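Local coordinates for hypothetical methylmalonyl-CoA decarboxylase alpha subunit (Sulfolobus tokodaii, PDB 1X0U), which is of unknown function but belongs to the carboxyl transferase family of crotonase-like proteins and assembles from six copies of its chain, at residues K54-M59 and T83-V88; R91-Y96 and P128-N133; R43-L48 and I132-G137; A118-L123 and F154-M159. All blocks are in the same frame, centred on the assembly; numbering follows the deposited sequence.

Contact 1 (K54-M59 and T83-V88); sequences KFNEIM and TGWGKV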
# COMPACT_ATOMS: atom_id res chain seq x y z
N LYS A 54 3.24 -35.21 21.78
CA LYS A 54 2.82 -33.82 21.97
C LYS A 54 1.71 -33.25 21.06
O LYS A 54 1.87 -33.18 19.84
CB LYS A 54 4.03 -32.88 21.87
CG LYS A 54 5.26 -33.26 22.69
CD LYS A 54 5.13 -32.91 24.17
CE LYS A 54 6.32 -33.46 24.96
NZ LYS A 54 7.63 -32.99 24.41
N PHE A 55 0.61 -32.83 21.67
CA PHE A 55 -0.49 -32.17 20.96
C PHE A 55 -1.15 -31.16 21.91
O PHE A 55 -1.53 -31.51 23.03
CB PHE A 55 -1.54 -33.16 20.46
CG PHE A 55 -2.60 -32.52 19.58
CD1 PHE A 55 -3.91 -32.34 20.04
CD2 PHE A 55 -2.29 -32.09 18.30
CE1 PHE A 55 -4.87 -31.74 19.24
CE2 PHE A 55 -3.25 -31.48 17.49
CZ PHE A 55 -4.54 -31.31 17.96
N ASN A 56 -1.26 -29.91 21.48
CA ASN A 56 -1.86 -28.87 22.31
C ASN A 56 -3.32 -28.71 21.93
O ASN A 56 -3.65 -28.10 20.90
CB ASN A 56 -1.10 -27.56 22.11
CG ASN A 56 0.40 -27.74 22.20
OD1 ASN A 56 1.11 -27.62 21.20
ND2 ASN A 56 0.88 -28.05 23.40
N GLU A 57 -4.19 -29.25 22.77
CA GLU A 57 -5.61 -29.22 22.50
C GLU A 57 -6.32 -27.97 23.02
O GLU A 57 -6.00 -27.47 24.09
CB GLU A 57 -6.24 -30.49 23.08
CG GLU A 57 -7.75 -30.60 22.95
CD GLU A 57 -8.25 -32.01 23.21
OE1 GLU A 57 -7.57 -32.75 23.94
OE2 GLU A 57 -9.32 -32.38 22.69
N ILE A 58 -7.26 -27.46 22.23
CA ILE A 58 -8.04 -26.30 22.62
C ILE A 58 -9.49 -26.75 22.70
O ILE A 58 -9.89 -27.67 21.98
CB ILE A 58 -7.94 -25.16 21.56
CG1 ILE A 58 -8.45 -25.65 20.21
CG2 ILE A 58 -6.51 -24.66 21.44
CD1 ILE A 58 -8.32 -24.62 19.09
N MET A 59 -10.26 -26.12 23.59
CA MET A 59 -11.68 -26.44 23.77
C MET A 59 -11.90 -27.93 23.93
O MET A 59 -12.80 -28.50 23.32
CB MET A 59 -12.49 -25.92 22.59
CG MET A 59 -12.61 -24.41 22.54
SD MET A 59 -12.97 -23.79 20.89
CE MET A 59 -14.77 -23.89 20.82
N THR A 83 -9.27 -30.81 18.56
CA THR A 83 -8.66 -29.70 17.85
C THR A 83 -7.50 -29.11 18.63
O THR A 83 -7.50 -29.08 19.86
CB THR A 83 -9.69 -28.58 17.58
OG1 THR A 83 -10.38 -28.26 18.80
CG2 THR A 83 -10.71 -29.02 16.53
N GLY A 84 -6.51 -28.63 17.89
CA GLY A 84 -5.34 -28.04 18.48
C GLY A 84 -4.20 -28.00 17.49
O GLY A 84 -4.42 -28.06 16.27
N TRP A 85 -2.98 -27.92 18.00
CA TRP A 85 -1.82 -27.85 17.13
C TRP A 85 -0.66 -28.59 17.78
O TRP A 85 -0.69 -28.87 18.97
CB TRP A 85 -1.41 -26.40 16.90
CG TRP A 85 -0.63 -25.82 18.06
CD1 TRP A 85 0.72 -25.84 18.23
CD2 TRP A 85 -1.17 -25.17 19.24
NE1 TRP A 85 1.07 -25.26 19.44
CE2 TRP A 85 -0.07 -24.84 20.07
CE3 TRP A 85 -2.46 -24.85 19.66
CZ2 TRP A 85 -0.23 -24.20 21.31
CZ3 TRP A 85 -2.62 -24.21 20.90
CH2 TRP A 85 -1.51 -23.89 21.70
N GLY A 86 0.36 -28.88 16.98
CA GLY A 86 1.55 -29.54 17.45
C GLY A 86 2.68 -29.34 16.44
O GLY A 86 2.62 -28.46 15.58
N LYS A 87 3.70 -30.18 16.53
CA LYS A 87 4.83 -30.11 15.62
C LYS A 87 4.82 -31.36 14.75
O LYS A 87 4.56 -32.46 15.24
CB LYS A 87 6.15 -30.06 16.41
CG LYS A 87 6.92 -28.74 16.36
CD LYS A 87 6.16 -27.61 17.02
CE LYS A 87 7.01 -26.34 17.12
NZ LYS A 87 8.08 -26.43 18.17
N VAL A 88 5.07 -31.17 13.46
CA VAL A 88 5.17 -32.28 12.52
C VAL A 88 6.55 -32.02 11.92
O VAL A 88 6.72 -31.09 11.16
CB VAL A 88 4.11 -32.24 11.39
CG1 VAL A 88 4.28 -33.44 10.48
CG2 VAL A 88 2.70 -32.23 11.96
O HOH W 1 4.23 -32.37 18.66
O HOH W 2 -10.31 -30.44 21.11
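Asn56 lies over the indole of Trp85, its CB 3.5 Å from the centroid of the six-membered ring and 8° off the ring normal, a CH-pi contact close to the ring centre. CG of Trp85 stands between its own backbone N and carbonyl carbon (chi1 79°), and from there the indole extends beneath Asn56. The two residues also form an antiparallel hydrogen-bonded pair: Asn56 N gives to Trp85 O (2.8 Å), and Trp85 N to Asn56 O (3.0 Å). At the rim of the indole, CZ3 of Trp85 meets CG2 of Ile58 near the ring plane.

Thr83 continues the ladder, its O accepting Ile58 N at 2.9 Å. The two side chains cross at about a right angle, OG1 of Thr83 lying 3.5 Å from CG1 of Ile58. Between these backbone rungs Gly84 and Glu57 form a non-hydrogen-bonded pair, CA to CA 4.2 Å, and the Phe55 ring brings CZ to 3.3 Å from Gly84 N. The Glu57 carboxylate turns to Arg43.

Within this chain, strand 56-57 is an outermost strand, beside strand 81-88, which pairs with strand 91-98 on its other flank; helix 109-125 meets Ile58, and Met504 of a second subunit packs on Trp85.

Contact 2 (R91-Y96 and P128-N133); sequences RTVFAY and PVVGIN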
# COMPACT_ATOMS: atom_id res chain seq x y z
N ARG A 91 7.93 -28.59 12.69
CA ARG A 91 7.20 -27.46 12.13
C ARG A 91 5.79 -27.43 12.69
O ARG A 91 5.16 -28.47 12.87
CB ARG A 91 7.15 -27.57 10.60
CG ARG A 91 8.53 -27.66 9.95
CD ARG A 91 8.42 -27.93 8.46
NE ARG A 91 7.81 -26.83 7.73
CZ ARG A 91 7.33 -26.94 6.50
NH1 ARG A 91 7.40 -28.10 5.86
NH2 ARG A 91 6.82 -25.87 5.88
N THR A 92 5.29 -26.23 12.96
CA THR A 92 3.95 -26.09 13.53
C THR A 92 2.80 -26.27 12.54
O THR A 92 2.74 -25.60 11.51
CB THR A 92 3.78 -24.71 14.19
OG1 THR A 92 4.80 -24.53 15.18
CG2 THR A 92 2.42 -24.62 14.86
N VAL A 93 1.90 -27.19 12.85
CA VAL A 93 0.74 -27.39 12.00
C VAL A 93 -0.47 -27.62 12.90
O VAL A 93 -0.35 -28.10 14.02
CB VAL A 93 0.90 -28.58 10.98
CG1 VAL A 93 2.34 -29.08 10.97
CG2 VAL A 93 -0.09 -29.68 11.28
N PHE A 94 -1.63 -27.22 12.40
CA PHE A 94 -2.87 -27.39 13.12
C PHE A 94 -3.61 -28.60 12.56
O PHE A 94 -3.37 -29.02 11.43
CB PHE A 94 -3.75 -26.14 12.99
CG PHE A 94 -3.50 -25.10 14.04
CD1 PHE A 94 -2.42 -24.23 13.94
CD2 PHE A 94 -4.33 -25.01 15.16
CE1 PHE A 94 -2.18 -23.28 14.93
CE2 PHE A 94 -4.10 -24.07 16.15
CZ PHE A 94 -3.03 -23.21 16.04
N ALA A 95 -4.50 -29.16 13.36
CA ALA A 95 -5.27 -30.30 12.91
C ALA A 95 -6.49 -30.52 13.77
O ALA A 95 -6.58 -30.03 14.89
CB ALA A 95 -4.40 -31.56 12.94
N TYR A 96 -7.45 -31.24 13.20
CA TYR A 96 -8.63 -31.64 13.93
C TYR A 96 -8.80 -33.10 13.57
O TYR A 96 -8.44 -33.52 12.46
CB TYR A 96 -9.87 -30.83 13.57
CG TYR A 96 -10.39 -30.98 12.17
CD1 TYR A 96 -10.15 -30.00 11.20
CD2 TYR A 96 -11.18 -32.08 11.81
CE1 TYR A 96 -10.68 -30.11 9.93
CE2 TYR A 96 -11.72 -32.19 10.53
CZ TYR A 96 -11.46 -31.20 9.60
OH TYR A 96 -11.96 -31.31 8.32
N PRO A 128 -0.07 -24.71 8.50
CA PRO A 128 -0.91 -25.64 7.75
C PRO A 128 -1.98 -26.26 8.65
O PRO A 128 -1.89 -26.19 9.88
CB PRO A 128 0.07 -26.71 7.27
CG PRO A 128 1.42 -25.99 7.26
CD PRO A 128 1.34 -25.14 8.50
N VAL A 129 -2.99 -26.86 8.03
CA VAL A 129 -4.06 -27.53 8.76
C VAL A 129 -4.41 -28.86 8.11
O VAL A 129 -4.71 -28.92 6.92
CB VAL A 129 -5.35 -26.69 8.81
CG1 VAL A 129 -5.70 -26.21 7.42
CG2 VAL A 129 -6.50 -27.53 9.36
N VAL A 130 -4.35 -29.94 8.88
CA VAL A 130 -4.74 -31.21 8.31
C VAL A 130 -5.95 -31.68 9.08
O VAL A 130 -5.96 -31.72 10.32
CB VAL A 130 -3.59 -32.28 8.36
CG1 VAL A 130 -2.27 -31.66 8.75
CG2 VAL A 130 -3.98 -33.43 9.26
N GLY A 131 -7.01 -31.98 8.33
CA GLY A 131 -8.23 -32.45 8.95
C GLY A 131 -8.39 -33.94 8.78
O GLY A 131 -8.58 -34.43 7.66
N ILE A 132 -8.30 -34.68 9.88
CA ILE A 132 -8.45 -36.12 9.86
C ILE A 132 -9.95 -36.40 10.04
O ILE A 132 -10.46 -36.48 11.17
CB ILE A 132 -7.63 -36.78 10.98
CG1 ILE A 132 -6.21 -36.19 10.99
CG2 ILE A 132 -7.54 -38.28 10.74
CD1 ILE A 132 -5.33 -36.73 12.10
N ASN A 133 -10.64 -36.54 8.92
CA ASN A 133 -12.08 -36.78 8.90
C ASN A 133 -12.52 -38.20 9.25
O ASN A 133 -11.88 -39.17 8.88
CB ASN A 133 -12.63 -36.39 7.53
CG ASN A 133 -12.71 -34.88 7.34
OD1 ASN A 133 -11.71 -34.16 7.50
ND2 ASN A 133 -13.90 -34.40 7.00
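Val93 and Val130 meet branch to branch, CG2 of Val93 lying 3.9 Å from CG1 of Val130. CG2 of the same Val130 touches the methyl of Ala95, and Val93 CB rests 4.2 Å from CB of Pro128. Val93, Ala95 and Val130 form one face of the strand pair, on which Leu49 and Phe50 also pack.

The other face carries Phe94, Val129 and Tyr96. Here the Tyr96 ring lies across the backbone of Gly131, whose CA is 3.6 Å from the ring centroid and 16° off its normal, a CH-pi contact displaced toward the rim. CG of Tyr96 sits between its own N and carbonyl carbon (chi1 66°), and the ring comes close over Gly131, which has no side chain in its way.

Between the two faces runs a parallel ladder. Phe94 N gives to Pro128 O at 2.7 Å, nearly straight at 172°, and Phe94 O receives Val130 N. Tyr96 N then gives to Val130 O over a longer 3.3 Å, while Tyr96 O takes Ile132 N at 2.8 Å. At the polar edge the Tyr96 hydroxyl ends beside the side-chain amide of Asn133.

Strand 91-98, helix 109-125 and strand 129-133 make a beta-alpha-beta unit in which the helix lies against the Phe94, Val129 and Tyr96 face; with strand 81-88 ahead of it, this gives the beta-beta-alpha order repeated in the crotonase-like fold.

Contact 3 (R43-L48 and I132-G137); sequences RERLAL and INDSGG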
# COMPACT_ATOMS: atom_id res chain seq x y z
N ARG A 43 -7.63 -39.81 18.55
CA ARG A 43 -6.42 -39.48 19.28
C ARG A 43 -5.20 -40.31 18.90
O ARG A 43 -4.07 -39.81 18.93
CB ARG A 43 -6.68 -39.53 20.79
CG ARG A 43 -7.52 -38.33 21.27
CD ARG A 43 -7.88 -38.39 22.76
NE ARG A 43 -8.78 -37.30 23.13
CZ ARG A 43 -8.41 -36.05 23.35
NH1 ARG A 43 -7.13 -35.70 23.26
NH2 ARG A 43 -9.32 -35.13 23.66
N GLU A 44 -5.42 -41.57 18.52
CA GLU A 44 -4.31 -42.43 18.10
C GLU A 44 -3.73 -41.91 16.78
O GLU A 44 -2.52 -41.93 16.56
CB GLU A 44 -4.79 -43.90 17.97
CG GLU A 44 -5.28 -44.49 19.29
CD GLU A 44 -5.88 -45.88 19.16
OE1 GLU A 44 -6.58 -46.15 18.16
OE2 GLU A 44 -5.66 -46.70 20.07
N ARG A 45 -4.60 -41.42 15.90
CA ARG A 45 -4.14 -40.88 14.62
C ARG A 45 -3.31 -39.61 14.85
O ARG A 45 -2.29 -39.41 14.20
CB ARG A 45 -5.34 -40.58 13.72
CG ARG A 45 -6.10 -41.81 13.26
CD ARG A 45 -7.53 -41.46 12.93
NE ARG A 45 -8.22 -42.54 12.22
CZ ARG A 45 -9.51 -42.52 11.91
NH1 ARG A 45 -10.27 -41.48 12.26
NH2 ARG A 45 -10.04 -43.52 11.23
N LEU A 46 -3.75 -38.76 15.77
CA LEU A 46 -3.02 -37.52 16.07
C LEU A 46 -1.64 -37.83 16.67
O LEU A 46 -0.65 -37.22 16.29
CB LEU A 46 -3.81 -36.63 17.04
CG LEU A 46 -5.08 -35.90 16.59
CD1 LEU A 46 -5.70 -35.21 17.80
CD2 LEU A 46 -4.76 -34.86 15.52
N ALA A 47 -1.58 -38.76 17.62
CA ALA A 47 -0.29 -39.09 18.23
C ALA A 47 0.69 -39.58 17.16
O ALA A 47 1.89 -39.34 17.25
CB ALA A 47 -0.46 -40.15 19.33
N LEU A 48 0.18 -40.29 16.16
CA LEU A 48 1.03 -40.79 15.07
C LEU A 48 1.57 -39.60 14.25
O LEU A 48 2.77 -39.50 14.00
CB LEU A 48 0.23 -41.72 14.14
CG LEU A 48 0.29 -43.25 14.23
CD1 LEU A 48 1.25 -43.72 15.32
CD2 LEU A 48 -1.11 -43.78 14.49
N ILE A 132 -8.30 -34.68 9.88
CA ILE A 132 -8.45 -36.12 9.86
C ILE A 132 -9.95 -36.40 10.04
O ILE A 132 -10.46 -36.48 11.17
CB ILE A 132 -7.63 -36.78 10.98
CG1 ILE A 132 -6.21 -36.19 10.99
CG2 ILE A 132 -7.54 -38.28 10.74
CD1 ILE A 132 -5.33 -36.73 12.10
N ASN A 133 -10.64 -36.54 8.92
CA ASN A 133 -12.08 -36.78 8.90
C ASN A 133 -12.52 -38.20 9.25
O ASN A 133 -11.88 -39.17 8.88
CB ASN A 133 -12.63 -36.39 7.53
CG ASN A 133 -12.71 -34.88 7.34
OD1 ASN A 133 -11.71 -34.16 7.50
ND2 ASN A 133 -13.90 -34.40 7.00
N ASP A 134 -13.64 -38.30 9.96
CA ASP A 134 -14.23 -39.57 10.37
C ASP A 134 -15.61 -39.20 10.92
O ASP A 134 -15.89 -39.34 12.11
CB ASP A 134 -13.40 -40.24 11.46
CG ASP A 134 -13.66 -41.74 11.56
OD1 ASP A 134 -14.65 -42.21 10.95
OD2 ASP A 134 -12.87 -42.44 12.25
N SER A 135 -16.46 -38.71 10.02
CA SER A 135 -17.79 -38.26 10.38
C SER A 135 -18.85 -38.79 9.44
O SER A 135 -18.67 -38.77 8.23
CB SER A 135 -17.83 -36.72 10.36
OG SER A 135 -19.15 -36.23 10.57
N GLY A 136 -19.96 -39.26 10.01
CA GLY A 136 -21.04 -39.77 9.18
C GLY A 136 -21.74 -38.61 8.49
O GLY A 136 -22.41 -38.79 7.47
N GLY A 137 -21.60 -37.41 9.05
CA GLY A 137 -22.23 -36.25 8.44
C GLY A 137 -22.80 -35.26 9.44
O GLY A 137 -22.32 -35.16 10.57
O HOH W 3 -9.94 -38.72 13.14
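The Arg45 guanidinium meets Asp134 at its edge: OD2 of Asp134 accepts NH1 of Arg45 at 2.8 Å in a salt bridge, with a weak second bond from NH2. The two flat groups are turned 41° from each other, and NH1 comes to OD2 on the anti side, 29° out of the carboxylate plane. In the guanidinium plane lie CB of Asp134 and, off NH1 on the side toward NE, a water that takes a bond from Arg45 NH1 (2.9 Å) and gives one to Ile132 O (3.0 Å). The water links the arginine to the strand, the salt bridge to the following loop.

The Arg45 chain is extended from CG to NE, and its CD passes 3.9 Å from CG2 of Ile132. Closer to the helix, CD1 of Ile132 meets CD2 of Leu46. Both charged groups have further partners: OD1 of Asp134 bridges to Lys39 and its OD2 also binds Gln34, whereas NE of Arg45 turns to Glu239.

Past Asp134, Ser135 OG accepts Gly137 N in an ST turn. Helix 42-49 is thereby tied to the C-terminal end of a parallel strand and the loop leaving it, beside the first of two sheets in a crotonase-like fold.

Contact 4 (A118-L123 and F154-M159); sequences AYELAL and FKMNVM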
# COMPACT_ATOMS: atom_id res chain seq x y z
N ALA A 118 -9.79 -23.61 15.09
CA ALA A 118 -8.48 -24.12 14.74
C ALA A 118 -8.03 -23.41 13.47
O ALA A 118 -6.90 -22.94 13.38
CB ALA A 118 -8.54 -25.63 14.49
N TYR A 119 -8.92 -23.33 12.49
CA TYR A 119 -8.62 -22.66 11.23
C TYR A 119 -8.31 -21.18 11.44
O TYR A 119 -7.46 -20.63 10.73
CB TYR A 119 -9.78 -22.78 10.25
CG TYR A 119 -9.69 -23.97 9.33
CD1 TYR A 119 -10.41 -25.13 9.58
CD2 TYR A 119 -8.88 -23.94 8.19
CE1 TYR A 119 -10.35 -26.22 8.73
CE2 TYR A 119 -8.81 -25.03 7.32
CZ TYR A 119 -9.55 -26.17 7.60
OH TYR A 119 -9.51 -27.26 6.75
N GLU A 120 -8.99 -20.54 12.38
CA GLU A 120 -8.75 -19.11 12.64
C GLU A 120 -7.36 -18.92 13.21
O GLU A 120 -6.68 -17.95 12.92
CB GLU A 120 -9.77 -18.53 13.63
CG GLU A 120 -11.23 -18.49 13.16
CD GLU A 120 -12.14 -17.84 14.21
OE1 GLU A 120 -11.84 -17.95 15.41
OE2 GLU A 120 -13.15 -17.22 13.83
N LEU A 121 -6.94 -19.84 14.07
CA LEU A 121 -5.62 -19.74 14.66
C LEU A 121 -4.55 -20.03 13.61
O LEU A 121 -3.56 -19.29 13.50
CB LEU A 121 -5.49 -20.70 15.84
CG LEU A 121 -6.18 -20.27 17.14
CD1 LEU A 121 -6.14 -21.39 18.17
CD2 LEU A 121 -5.49 -19.02 17.67
N ALA A 122 -4.75 -21.09 12.84
CA ALA A 122 -3.78 -21.46 11.82
C ALA A 122 -3.64 -20.33 10.80
O ALA A 122 -2.57 -20.12 10.23
CB ALA A 122 -4.20 -22.76 11.13
N LEU A 123 -4.73 -19.62 10.56
CA LEU A 123 -4.71 -18.52 9.61
C LEU A 123 -3.98 -17.31 10.21
O LEU A 123 -3.27 -16.59 9.50
CB LEU A 123 -6.13 -18.13 9.23
CG LEU A 123 -6.28 -17.44 7.87
CD1 LEU A 123 -5.67 -18.32 6.77
CD2 LEU A 123 -7.76 -17.18 7.59
N PHE A 154 -16.69 -24.14 5.96
CA PHE A 154 -16.44 -23.93 4.53
C PHE A 154 -15.90 -22.52 4.33
O PHE A 154 -15.04 -22.28 3.48
CB PHE A 154 -17.73 -24.06 3.71
CG PHE A 154 -18.39 -25.41 3.78
CD1 PHE A 154 -17.69 -26.52 4.25
CD2 PHE A 154 -19.71 -25.56 3.40
CE1 PHE A 154 -18.31 -27.76 4.34
CE2 PHE A 154 -20.34 -26.79 3.48
CZ PHE A 154 -19.64 -27.90 3.95
N LYS A 155 -16.42 -21.59 5.12
CA LYS A 155 -15.99 -20.21 5.04
C LYS A 155 -14.49 -20.14 5.32
O LYS A 155 -13.75 -19.48 4.60
CB LYS A 155 -16.76 -19.37 6.06
CG LYS A 155 -17.29 -18.06 5.54
CD LYS A 155 -16.19 -17.08 5.27
CE LYS A 155 -16.75 -15.69 5.00
NZ LYS A 155 -15.66 -14.69 4.80
N MET A 156 -14.05 -20.84 6.36
CA MET A 156 -12.64 -20.84 6.71
C MET A 156 -11.78 -21.51 5.63
O MET A 156 -10.64 -21.11 5.40
CB MET A 156 -12.45 -21.52 8.07
CG MET A 156 -13.11 -20.78 9.24
SD MET A 156 -12.63 -19.02 9.35
CE MET A 156 -10.86 -19.18 9.54
N ASN A 157 -12.33 -22.51 4.96
CA ASN A 157 -11.58 -23.20 3.91
C ASN A 157 -11.29 -22.24 2.74
O ASN A 157 -10.19 -22.24 2.19
CB ASN A 157 -12.37 -24.41 3.41
CG ASN A 157 -12.47 -25.50 4.45
OD1 ASN A 157 -13.54 -26.08 4.67
ND2 ASN A 157 -11.34 -25.81 5.09
N VAL A 158 -12.28 -21.44 2.38
CA VAL A 158 -12.14 -20.48 1.29
C VAL A 158 -11.19 -19.34 1.65
O VAL A 158 -10.32 -18.97 0.86
CB VAL A 158 -13.52 -19.91 0.89
CG1 VAL A 158 -13.36 -18.78 -0.11
CG2 VAL A 158 -14.37 -21.02 0.30
N MET A 159 -11.34 -18.78 2.85
CA MET A 159 -10.47 -17.69 3.28
C MET A 159 -9.01 -18.15 3.35
O MET A 159 -8.09 -17.37 3.10
CB MET A 159 -10.86 -17.17 4.66
CG MET A 159 -12.26 -16.58 4.76
SD MET A 159 -12.53 -15.15 3.69
CE MET A 159 -13.54 -15.89 2.39
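Tyr119 and Met156 press together where the helices come nearest, their CB atoms 3.7 Å apart and the two side chains sliding past each other in opposite directions. The Met156 chain is bent at both chi2 and chi3 (-59°), which turns its methyl back over helix 109-125: CE lies 3.7 Å from the backbone N of Glu120 and equally close to CG of that residue. Deeper in, the Tyr119 ring reaches toward Asn157, ring and amide planes 87° apart, with ND2 of Asn157 2.9 Å from the Tyr119 hydroxyl. OD1 of Asn157 is taken by the hydroxyl of Ser181.

Packing is slacker toward Leu123. There CD2 of Leu123 stands 4.2 Å from the Met156 methyl and 4.3 Å from CB of Met159, whose far end leads away from the helix opposite. The backbones show the same difference, CA to CA spanning 6.3 Å at Tyr119 and Met156 but 8.6 Å at Leu123 and Met159. Glu120 and Met156 remain partly accessible to solvent.

The axes of these segments run nearly parallel, at a crossing angle of 17°. Helix 109-125 faces the sheet through Tyr119, Leu121 and Ala122, which rest on Tyr96 and Phe94 of strand 91-98, while helix 144-160 reaches helix 180-184 through Phe154 and Asn157; Tyr513 and Ala395 of a third subunit pack on Leu123 and Met159.

Contacts 1 and 2 are consecutive steps across one sheet, their centres about 9 Å apart, linked where Gly84 O and Gly86 O lie 3.1 Å from Ala95 N and Val93 N respectively. Contacts 3 and 4 bring helices to opposite faces of that sheet and do not touch, with nearest atoms about 7 Å apart. Contact 3 shares Ile132 and Asn133 with contact 2, and its Leu46 packs on Ala95 and Phe55; its Arg43 bridges to Glu57 of contact 1, NH2 to OE2 at 2.9 Å. From the other face, Leu121 of contact 4 packs on Phe94, and Tyr119 CE2 comes 3.3 Å from Val129 CG1.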